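Local coordinates for protein TNF receptor-associated factor 5 (PDB 4GJH) that probably acts as a trimeric adaptor that couples TNF-family receptors to downstream immune signalling through its TRAF domain, at residues A20-L26 with P52-R57; R61-Y67 with S80-M86. All coordinates share one frame; numbering follows the deposited sequence.

Interaction 1 (A20-L26 with P52-R57)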
loop_
_atom_site.group_PDB
_atom_site.type_symbol
_atom_site.label_atom_id
_atom_site.label_comp_id
_atom_site.label_asym_id
_atom_site.label_seq_id
_atom_site.Cartn_x
_atom_site.Cartn_y
_atom_site.Cartn_z
ATOM N N ALA C 20 -0.022 5.657 -4.970
ATOM C CA ALA C 20 -1.412 5.367 -4.681
ATOM C C ALA C 20 -1.809 5.657 -3.218
ATOM O O ALA C 20 -1.027 5.422 -2.288
ATOM C CB ALA C 20 -1.723 3.958 -5.059
ATOM N N CYS C 21 -3.022 6.185 -3.032
ATOM C CA CYS C 21 -3.600 6.423 -1.705
ATOM C C CYS C 21 -4.997 5.875 -1.734
ATOM O O CYS C 21 -5.623 5.884 -2.793
ATOM C CB CYS C 21 -3.682 7.916 -1.384
ATOM S SG CYS C 21 -2.102 8.794 -1.356
ATOM N N TYR C 22 -5.514 5.448 -0.581
ATOM C CA TYR C 22 -6.787 4.736 -0.571
ATOM C C TYR C 22 -7.833 5.264 0.389
ATOM O O TYR C 22 -8.637 4.501 0.930
ATOM C CB TYR C 22 -6.556 3.257 -0.335
ATOM C CG TYR C 22 -5.684 2.632 -1.382
ATOM C CD1 TYR C 22 -6.231 2.094 -2.533
ATOM C CD2 TYR C 22 -4.309 2.588 -1.226
ATOM C CE1 TYR C 22 -5.430 1.527 -3.496
ATOM C CE2 TYR C 22 -3.498 2.023 -2.180
ATOM C CZ TYR C 22 -4.062 1.488 -3.308
ATOM O OH TYR C 22 -3.250 0.924 -4.261
ATOM N N SER C 23 -7.846 6.574 0.579
ATOM C CA SER C 23 -8.825 7.181 1.466
ATOM C C SER C 23 -9.491 8.375 0.834
ATOM O O SER C 23 -9.988 9.252 1.541
ATOM C CB SER C 23 -8.161 7.616 2.750
ATOM O OG SER C 23 -7.444 6.529 3.286
ATOM N N GLY C 24 -9.503 8.399 -0.495
ATOM C CA GLY C 24 -10.093 9.503 -1.228
ATOM C C GLY C 24 -9.347 10.813 -1.042
ATOM O O GLY C 24 -9.897 11.892 -1.244
ATOM N N LYS C 25 -8.082 10.723 -0.669
ATOM C CA LYS C 25 -7.311 11.909 -0.350
ATOM C C LYS C 25 -6.047 11.902 -1.203
ATOM O O LYS C 25 -5.313 10.913 -1.232
ATOM C CB LYS C 25 -6.945 11.878 1.133
ATOM C CG LYS C 25 -7.053 13.193 1.866
ATOM C CD LYS C 25 -6.147 13.203 3.113
ATOM C CE LYS C 25 -4.662 12.991 2.744
ATOM N NZ LYS C 25 -3.707 13.147 3.892
ATOM N N LEU C 26 -5.790 12.993 -1.906
ATOM C CA LEU C 26 -4.584 13.087 -2.714
ATOM C C LEU C 26 -3.815 14.330 -2.355
ATOM O O LEU C 26 -4.369 15.430 -2.351
ATOM C CB LEU C 26 -4.956 13.197 -4.177
ATOM C CG LEU C 26 -3.927 13.150 -5.319
ATOM C CD1 LEU C 26 -4.174 14.152 -6.457
ATOM C CD2 LEU C 26 -2.481 12.921 -4.978
ATOM N N PRO C 52 -2.780 8.083 -10.019
ATOM C CA PRO C 52 -4.129 7.677 -9.615
ATOM C C PRO C 52 -4.254 7.502 -8.105
ATOM O O PRO C 52 -3.353 6.915 -7.499
ATOM C CB PRO C 52 -4.288 6.314 -10.299
ATOM C CG PRO C 52 -3.399 6.412 -11.506
ATOM C CD PRO C 52 -2.200 7.186 -11.034
ATOM N N PHE C 53 -5.341 8.002 -7.510
ATOM C CA PHE C 53 -5.689 7.650 -6.130
ATOM C C PHE C 53 -7.101 7.086 -6.044
ATOM O O PHE C 53 -7.827 7.079 -7.029
ATOM C CB PHE C 53 -5.527 8.822 -5.186
ATOM C CG PHE C 53 -6.489 9.943 -5.440
ATOM C CD1 PHE C 53 -7.476 10.261 -4.505
ATOM C CD2 PHE C 53 -6.400 10.695 -6.598
ATOM C CE1 PHE C 53 -8.362 11.311 -4.726
ATOM C CE2 PHE C 53 -7.289 11.747 -6.837
ATOM C CZ PHE C 53 -8.271 12.058 -5.895
ATOM N N TYR C 54 -7.480 6.597 -4.863
ATOM C CA TYR C 54 -8.696 5.803 -4.721
ATOM C C TYR C 54 -9.505 6.169 -3.511
ATOM O O TYR C 54 -8.957 6.632 -2.513
ATOM C CB TYR C 54 -8.324 4.344 -4.589
ATOM C CG TYR C 54 -7.508 3.833 -5.728
ATOM C CD1 TYR C 54 -8.091 3.085 -6.730
ATOM C CD2 TYR C 54 -6.160 4.110 -5.816
ATOM C CE1 TYR C 54 -7.356 2.608 -7.781
ATOM C CE2 TYR C 54 -5.416 3.637 -6.871
ATOM C CZ TYR C 54 -6.022 2.871 -7.859
ATOM O OH TYR C 54 -5.287 2.363 -8.929
ATOM N N THR C 55 -10.810 5.923 -3.588
ATOM C CA THR C 55 -11.691 6.148 -2.444
ATOM C C THR C 55 -11.522 5.027 -1.407
ATOM O O THR C 55 -11.764 5.224 -0.217
ATOM C CB THR C 55 -13.178 6.253 -2.865
ATOM O OG1 THR C 55 -13.570 5.070 -3.575
ATOM C CG2 THR C 55 -13.387 7.435 -3.741
ATOM N N SER C 56 -11.109 3.854 -1.881
ATOM C CA SER C 56 -10.864 2.698 -1.036
ATOM C C SER C 56 -10.140 1.704 -1.901
ATOM O O SER C 56 -10.112 1.865 -3.116
ATOM C CB SER C 56 -12.167 2.102 -0.493
ATOM O OG SER C 56 -12.956 1.513 -1.507
ATOM N N ARG C 57 -9.540 0.683 -1.288
ATOM C CA ARG C 57 -8.681 -0.230 -2.042
ATOM C C ARG C 57 -9.423 -0.744 -3.265
ATOM O O ARG C 57 -8.842 -0.836 -4.349
ATOM C CB ARG C 57 -8.182 -1.391 -1.183
ATOM C CG ARG C 57 -7.291 -2.404 -1.937
ATOM C CD ARG C 57 -5.801 -2.027 -1.945
ATOM N NE ARG C 57 -5.373 -1.548 -0.627
ATOM C CZ ARG C 57 -4.129 -1.186 -0.323
ATOM N NH1 ARG C 57 -3.165 -1.257 -1.248
ATOM N NH2 ARG C 57 -3.847 -0.752 0.904
#
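Two backbone hydrogen bonds join 20-26 to 52-57: Tyr54 N gives to Cys21 O at 2.9 Å, and Gly24 N gives to Tyr54 O at 2.7 Å. Tyr54 thus uses both its N-H and its C=O, with the loop 21-24 curling past it. Gly24 has a positive phi, which suits glycine. It lies against the Thr55 backbone and meets the edge of the Phe53 ring.

Tyr22 is the centre of the side-chain contact. The guanidinium of Arg57 lies flat over one face of its ring, with planes 19° apart and CZ 3.9 Å from the ring centroid. NH1 comes closest, near CE2 and CZ of Tyr22, and CD also sits over this face. The Arg57 chain reaches there by bending at chi2 (87°) and chi3 (43°). Tyr54 runs alongside Tyr22 and points the same way. Their planes are nearly parallel but slid apart, with centroids 5.0 Å from each other, so the rings barely overlap. The contact is made by Tyr22 CE1 and Tyr54 CD2, 3.5 Å apart. Cys21 O lies at the edge of the Tyr54 ring, as does Ala20 CB.

A separate apolar contact lies beside Gly24. Leu26 CB sits over the centre of the Phe53 ring, 3.6 Å from its centroid, and the two side chains are roughly perpendicular.

Ala20 is the first residue beyond helix 3-19, so the contact joins the end of that helix to the MATH beta-sandwich. Arg57 of a second subunit packs on Cys21 and Tyr22, and Arg57 itself packs on Ala20 of the third. The chemistry is mixed: an apolar Leu26-Phe53 contact on one side, and on the other a cation-pi stack that holds the guanidinium of Arg57 flat on Tyr22 where the subunits meet.

Interaction 2 (R61-Y67 with S80-M86)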
loop_
_atom_site.group_PDB
_atom_site.type_symbol
_atom_site.label_atom_id
_atom_site.label_comp_id
_atom_site.label_asym_id
_atom_site.label_seq_id
_atom_site.Cartn_x
_atom_site.Cartn_y
_atom_site.Cartn_z
ATOM N N ARG C 61 -11.296 4.673 -8.963
ATOM C CA ARG C 61 -9.976 5.155 -9.351
ATOM C C ARG C 61 -10.129 6.596 -9.827
ATOM O O ARG C 61 -11.045 6.909 -10.565
ATOM C CB ARG C 61 -9.358 4.273 -10.441
ATOM C CG ARG C 61 -7.836 4.391 -10.518
ATOM C CD ARG C 61 -7.190 3.230 -11.266
ATOM N NE ARG C 61 -7.451 3.381 -12.679
ATOM C CZ ARG C 61 -6.558 3.796 -13.570
ATOM N NH1 ARG C 61 -5.304 4.067 -13.196
ATOM N NH2 ARG C 61 -6.924 3.921 -14.842
ATOM N N LEU C 62 -9.237 7.473 -9.387
ATOM C CA LEU C 62 -9.367 8.909 -9.633
ATOM C C LEU C 62 -8.008 9.524 -9.858
ATOM O O LEU C 62 -6.972 8.880 -9.621
ATOM C CB LEU C 62 -9.970 9.603 -8.413
ATOM C CG LEU C 62 -11.303 9.031 -7.939
ATOM C CD1 LEU C 62 -11.615 9.519 -6.533
ATOM C CD2 LEU C 62 -12.440 9.372 -8.918
ATOM N N CYS C 63 -8.003 10.777 -10.299
ATOM C CA CYS C 63 -6.763 11.547 -10.343
ATOM C C CYS C 63 -7.050 12.992 -10.628
ATOM O O CYS C 63 -8.183 13.368 -10.946
ATOM C CB CYS C 63 -5.796 11.024 -11.403
ATOM S SG CYS C 63 -6.276 11.432 -13.084
ATOM N N ALA C 64 -6.006 13.803 -10.533
ATOM C CA ALA C 64 -6.155 15.226 -10.733
ATOM C C ALA C 64 -5.377 15.658 -11.964
ATOM O O ALA C 64 -4.447 14.979 -12.402
ATOM C CB ALA C 64 -5.682 15.975 -9.502
ATOM N N ARG C 65 -5.762 16.795 -12.523
ATOM C CA ARG C 65 -5.075 17.304 -13.697
ATOM C C ARG C 65 -4.961 18.798 -13.606
ATOM O O ARG C 65 -5.939 19.464 -13.310
ATOM C CB ARG C 65 -5.870 16.954 -14.930
ATOM C CG ARG C 65 -5.268 17.446 -16.204
ATOM C CD ARG C 65 -6.205 17.066 -17.300
ATOM N NE ARG C 65 -5.599 17.107 -18.619
ATOM C CZ ARG C 65 -6.027 16.366 -19.632
ATOM N NH1 ARG C 65 -7.048 15.535 -19.440
ATOM N NH2 ARG C 65 -5.431 16.452 -20.817
ATOM N N ALA C 66 -3.775 19.331 -13.852
ATOM C CA ALA C 66 -3.617 20.775 -13.773
ATOM C C ALA C 66 -3.117 21.359 -15.089
ATOM O O ALA C 66 -2.320 20.748 -15.804
ATOM C CB ALA C 66 -2.700 21.145 -12.640
ATOM N N TYR C 67 -3.626 22.535 -15.423
ATOM C CA TYR C 67 -3.090 23.305 -16.532
ATOM C C TYR C 67 -2.368 24.481 -15.936
ATOM O O TYR C 67 -2.997 25.457 -15.507
ATOM C CB TYR C 67 -4.202 23.800 -17.432
ATOM C CG TYR C 67 -4.833 22.710 -18.261
ATOM C CD1 TYR C 67 -4.482 22.548 -19.590
ATOM C CD2 TYR C 67 -5.780 21.846 -17.715
ATOM C CE1 TYR C 67 -5.047 21.561 -20.360
ATOM C CE2 TYR C 67 -6.356 20.859 -18.484
ATOM C CZ TYR C 67 -5.984 20.724 -19.811
ATOM O OH TYR C 67 -6.532 19.750 -20.608
ATOM N N SER C 80 -5.331 26.088 -13.759
ATOM C CA SER C 80 -6.604 25.400 -13.874
ATOM C C SER C 80 -6.491 24.047 -13.202
ATOM O O SER C 80 -5.633 23.242 -13.571
ATOM C CB SER C 80 -6.958 25.198 -15.353
ATOM O OG SER C 80 -7.116 26.431 -16.039
ATOM N N LEU C 81 -7.357 23.785 -12.229
ATOM C CA LEU C 81 -7.317 22.508 -11.525
ATOM C C LEU C 81 -8.556 21.665 -11.711
ATOM O O LEU C 81 -9.650 22.070 -11.336
ATOM C CB LEU C 81 -7.099 22.733 -10.032
ATOM C CG LEU C 81 -6.927 21.447 -9.213
ATOM C CD1 LEU C 81 -5.834 20.566 -9.801
ATOM C CD2 LEU C 81 -6.650 21.803 -7.770
ATOM N N TYR C 82 -8.377 20.477 -12.264
ATOM C CA TYR C 82 -9.499 19.602 -12.581
ATOM C C TYR C 82 -9.449 18.236 -11.895
ATOM O O TYR C 82 -8.372 17.664 -11.669
ATOM C CB TYR C 82 -9.617 19.398 -14.089
ATOM C CG TYR C 82 -9.914 20.661 -14.865
ATOM C CD1 TYR C 82 -11.101 21.346 -14.681
ATOM C CD2 TYR C 82 -9.004 21.164 -15.792
ATOM C CE1 TYR C 82 -11.375 22.508 -15.398
ATOM C CE2 TYR C 82 -9.265 22.316 -16.516
ATOM C CZ TYR C 82 -10.460 22.987 -16.322
ATOM O OH TYR C 82 -10.747 24.144 -17.038
ATOM N N PHE C 83 -10.640 17.729 -11.589
ATOM C CA PHE C 83 -10.834 16.433 -10.972
ATOM C C PHE C 83 -11.181 15.466 -12.083
ATOM O O PHE C 83 -11.781 15.869 -13.056
ATOM C CB PHE C 83 -11.975 16.522 -9.958
ATOM C CG PHE C 83 -12.357 15.201 -9.335
ATOM C CD1 PHE C 83 -11.547 14.598 -8.363
ATOM C CD2 PHE C 83 -13.538 14.574 -9.693
ATOM C CE1 PHE C 83 -11.909 13.386 -7.780
ATOM C CE2 PHE C 83 -13.906 13.359 -9.107
ATOM C CZ PHE C 83 -13.091 12.763 -8.148
ATOM N N VAL C 84 -10.800 14.196 -11.936
ATOM C CA VAL C 84 -11.006 13.195 -12.990
ATOM C C VAL C 84 -11.347 11.802 -12.460
ATOM O O VAL C 84 -10.566 11.194 -11.721
ATOM C CB VAL C 84 -9.743 12.988 -13.843
ATOM C CG1 VAL C 84 -10.001 11.893 -14.841
ATOM C CG2 VAL C 84 -9.316 14.268 -14.519
ATOM N N VAL C 85 -12.501 11.292 -12.862
ATOM C CA VAL C 85 -12.850 9.903 -12.611
ATOM C C VAL C 85 -12.221 9.032 -13.682
ATOM O O VAL C 85 -12.424 9.258 -14.879
ATOM C CB VAL C 85 -14.361 9.680 -12.665
ATOM C CG1 VAL C 85 -14.685 8.224 -12.424
ATOM C CG2 VAL C 85 -15.065 10.570 -11.669
ATOM N N MET C 86 -11.464 8.030 -13.256
ATOM C CA MET C 86 -10.815 7.140 -14.196
ATOM C C MET C 86 -11.579 5.844 -14.208
ATOM O O MET C 86 -12.414 5.618 -13.341
ATOM C CB MET C 86 -9.371 6.894 -13.774
ATOM C CG MET C 86 -8.629 8.163 -13.395
ATOM S SD MET C 86 -6.886 7.881 -13.061
ATOM C CE MET C 86 -6.371 7.271 -14.660
#
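Strands 61-67 and 78-85 form an antiparallel beta hairpin of the MATH beta-sandwich, and this contact pairs them from Leu62-Val85 to Tyr67-Ser80. The segment axes approach to 4.8 Å at 161°. Cys63-Val84, Arg65-Tyr82 and Tyr67-Ser80 are the hydrogen-bonded pairs. Tyr82 N meets Arg65 O at 2.8 Å, whereas the bond from Val84 N to Cys63 O is weak. Met86 N adds a bond to Arg61 O at 2.9 Å.

Met86 folds across strand 61-67. Its SD packs on Cys63 SG at 3.6 Å, and a bend at chi3 (62°) brings CE over one face of the Arg61 guanidinium. Arg61 NH2 also forms a salt bridge with Glu135. On the face that carries Cys63, the Tyr67 and Tyr82 rings meet rim to rim with planes at 81°. Tyr67 CD2 reaches the edge of Tyr82, 3.7 Å from CE2. Tyr82 OH is hydrogen-bonded to Asp71. In related TRAF domains receptor peptides bind in a surface crevice, here probably near Arg65 and Tyr67.

Leu62, Ala64, Ala66, Leu81, Phe83 and Val85 occupy the other face. Here Leu62 CD2 touches Phe83 CZ at 3.5 Å.

The pair forms the middle of a four-stranded sheet, with strand 48-54 beside 61-67 and strand 142-147 beside 78-85. The Leu62-Phe83 face packs on strands 25-30 and 164-170 of the second sheet, through Trp28, Val168 and Val170 among others.

Overall arrangement
The two contacts lie in series along the chain, with centres about 13 Å apart, and meet where strand 48-54 pairs with strand 61-67. Phe53 O and Leu62 N, 2.8 Å apart, form a probable hydrogen bond there. The Phe53 ring also reaches the next strand: its CE2 lies 3.6 Å from Cys63 CA. Tyr54 and Pro52 of interaction 1 pack on Arg61 of interaction 2. Interaction 1 joins the segment leaving helix 3-19 to the strand that is outermost in this sheet within the chain, and packs on both other subunits. Interaction 2 forms the buried middle of the same sheet, touches no other chain and includes the probable receptor-peptide residues.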